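Local coordinates for sugar fermentation stimulation protein homolog (Pyrococcus furiosus, PDB 4DA2) that probably binds DNA, joining an OB-fold domain to a PD-(D/E)xK nuclease-like domain that carries two calcium ions in this crystal, at residues Pro9-Ile14 with Thr63-Leu68. The protein carries 1 engineered substitution. Sequence-based numbering, arbitrary orientation.
Sequences PLFPCI and TRYILL
F11 and Y65 reach across to one another, their side chains crossing at about a right angle and their ring planes steeply inclined but short of perpendicular. CD2 of F11 lies 4.1 Å from CE1 of Y65, near the plane of the tyrosine ring at its edge, while the phenylalanine ring is met obliquely, so this is apolar contact and not a regular stack. Two further pairs complete the interface. In C13 the sulfur sits between the backbone N and the carbonyl carbon (chi1 68°), which sends SG to within 4.1 Å of CD1 of L67. In the third pair, the L10 and L68 side chains cross obliquely, CD1 of L10 resting 3.8 Å from CD1 of L68. L10 gets there because its CG is swung anti to the backbone N (chi1 -160°). No hydrogen bond links the segments; the touching parts, 10-13 and 65-68, run 98° apart, and the three contacts are all between side chains, consistent with two strands facing each other across the OB-fold barrel. Strand 52-57 bridges the two, pairing antiparallel with both 11-18 and 65-72; C55 hydrogen-bonds F11 through the backbone and touches C13. Strand 23-28, paired with 11-18, adds V26 and I28 against C13, with I28 also meeting Y65, and strand 31-36 runs parallel to 65-72.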
loop_
_atom_site.group_PDB
_atom_site.type_symbol
_atom_site.label_atom_id
_atom_site.label_comp_id
_atom_site.label_asym_id
_atom_site.label_seq_id
_atom_site.Cartn_x
_atom_site.Cartn_y
_atom_site.Cartn_z
ATOM N N PRO A 9 11.046 14.575 9.590
ATOM C CA PRO A 9 11.927 14.965 8.483
ATOM C C PRO A 9 12.100 13.848 7.448
ATOM O O PRO A 9 11.893 12.671 7.755
ATOM C CB PRO A 9 13.270 15.211 9.181
ATOM C CG PRO A 9 13.252 14.323 10.347
ATOM C CD PRO A 9 11.818 14.163 10.781
ATOM N N LEU A 10 12.519 14.223 6.247
ATOM C CA LEU A 10 12.699 13.298 5.158
ATOM C C LEU A 10 14.162 13.375 4.738
ATOM O O LEU A 10 14.658 14.456 4.423
ATOM C CB LEU A 10 11.742 13.658 4.008
ATOM C CG LEU A 10 11.430 12.568 2.993
ATOM C CD1 LEU A 10 10.846 11.336 3.679
ATOM C CD2 LEU A 10 10.490 13.119 1.897
ATOM N N PHE A 11 14.869 12.246 4.785
ATOM C CA PHE A 11 16.292 12.213 4.414
ATOM C C PHE A 11 16.534 11.450 3.109
ATOM O O PHE A 11 16.236 10.262 3.041
ATOM C CB PHE A 11 17.139 11.581 5.542
ATOM C CG PHE A 11 17.045 12.304 6.862
ATOM C CD1 PHE A 11 17.316 13.672 6.949
ATOM C CD2 PHE A 11 16.711 11.613 8.026
ATOM C CE1 PHE A 11 17.236 14.347 8.171
ATOM C CE2 PHE A 11 16.626 12.282 9.253
ATOM C CZ PHE A 11 16.891 13.648 9.324
ATOM N N PRO A 12 17.076 12.126 2.070
ATOM C CA PRO A 12 17.523 11.355 0.906
ATOM C C PRO A 12 18.662 10.427 1.342
ATOM O O PRO A 12 19.414 10.760 2.263
ATOM C CB PRO A 12 18.041 12.428 -0.072
ATOM C CG PRO A 12 18.284 13.635 0.763
ATOM C CD PRO A 12 17.346 13.569 1.930
ATOM N N CYS A 13 18.753 9.265 0.708
ATOM C CA CYS A 13 19.778 8.284 1.031
ATOM C C CYS A 13 20.087 7.504 -0.235
ATOM O O CYS A 13 19.336 7.592 -1.226
ATOM C CB CYS A 13 19.292 7.354 2.159
ATOM S SG CYS A 13 17.925 6.252 1.683
ATOM N N ILE A 14 21.210 6.788 -0.232
ATOM C CA ILE A 14 21.539 5.876 -1.309
ATOM C C ILE A 14 21.263 4.465 -0.848
ATOM O O ILE A 14 21.775 4.031 0.198
ATOM C CB ILE A 14 23.027 6.006 -1.778
ATOM C CG1 ILE A 14 23.341 7.458 -2.166
ATOM C CG2 ILE A 14 23.317 4.993 -2.922
ATOM C CD1 ILE A 14 24.829 7.779 -2.284
ATOM N N THR A 63 15.574 -0.390 15.142
ATOM C CA THR A 63 16.187 0.362 14.040
ATOM C C THR A 63 15.781 1.840 14.149
ATOM O O THR A 63 14.666 2.129 14.579
ATOM C CB THR A 63 15.815 -0.255 12.674
ATOM O OG1 THR A 63 14.404 -0.134 12.457
ATOM C CG2 THR A 63 16.190 -1.740 12.649
ATOM N N ARG A 64 16.698 2.740 13.794
ATOM C CA ARG A 64 16.505 4.182 13.947
ATOM C C ARG A 64 15.993 4.878 12.691
ATOM O O ARG A 64 15.706 6.074 12.729
ATOM C CB ARG A 64 17.806 4.876 14.374
ATOM C CG ARG A 64 18.549 4.229 15.541
ATOM C CD ARG A 64 19.298 5.241 16.435
ATOM N NE ARG A 64 19.796 6.462 15.779
ATOM C CZ ARG A 64 20.734 6.512 14.830
ATOM N NH1 ARG A 64 21.280 5.405 14.352
ATOM N NH2 ARG A 64 21.111 7.683 14.329
ATOM N N TYR A 65 15.913 4.143 11.578
ATOM C CA TYR A 65 15.400 4.729 10.335
ATOM C C TYR A 65 14.406 3.822 9.660
ATOM O O TYR A 65 14.508 2.610 9.758
ATOM C CB TYR A 65 16.547 5.001 9.365
ATOM C CG TYR A 65 17.497 6.052 9.852
ATOM C CD1 TYR A 65 17.298 7.397 9.528
ATOM C CD2 TYR A 65 18.588 5.711 10.649
ATOM C CE1 TYR A 65 18.181 8.375 9.984
ATOM C CE2 TYR A 65 19.470 6.682 11.103
ATOM C CZ TYR A 65 19.260 8.007 10.766
ATOM O OH TYR A 65 20.135 8.965 11.218
ATOM N N ILE A 66 13.434 4.431 8.979
ATOM C CA ILE A 66 12.511 3.693 8.120
ATOM C C ILE A 66 12.768 4.129 6.675
ATOM O O ILE A 66 12.819 5.337 6.378
ATOM C CB ILE A 66 11.048 3.982 8.506
ATOM C CG1 ILE A 66 10.816 3.692 9.988
ATOM C CG2 ILE A 66 10.082 3.139 7.677
ATOM C CD1 ILE A 66 9.594 4.358 10.509
ATOM N N LEU A 67 12.973 3.153 5.786
ATOM C CA LEU A 67 13.063 3.458 4.354
ATOM C C LEU A 67 11.633 3.576 3.799
ATOM O O LEU A 67 10.941 2.559 3.626
ATOM C CB LEU A 67 13.842 2.355 3.632
ATOM C CG LEU A 67 13.995 2.394 2.107
ATOM C CD1 LEU A 67 14.656 3.710 1.668
ATOM C CD2 LEU A 67 14.811 1.178 1.679
ATOM N N LEU A 68 11.173 4.804 3.561
ATOM C CA LEU A 68 9.772 5.038 3.196
ATOM C C LEU A 68 9.451 4.827 1.734
ATOM O O LEU A 68 8.314 4.487 1.397
ATOM C CB LEU A 68 9.313 6.444 3.569
ATOM C CG LEU A 68 9.405 6.835 5.041
ATOM C CD1 LEU A 68 9.049 8.280 5.106
ATOM C CD2 LEU A 68 8.469 5.960 5.893
#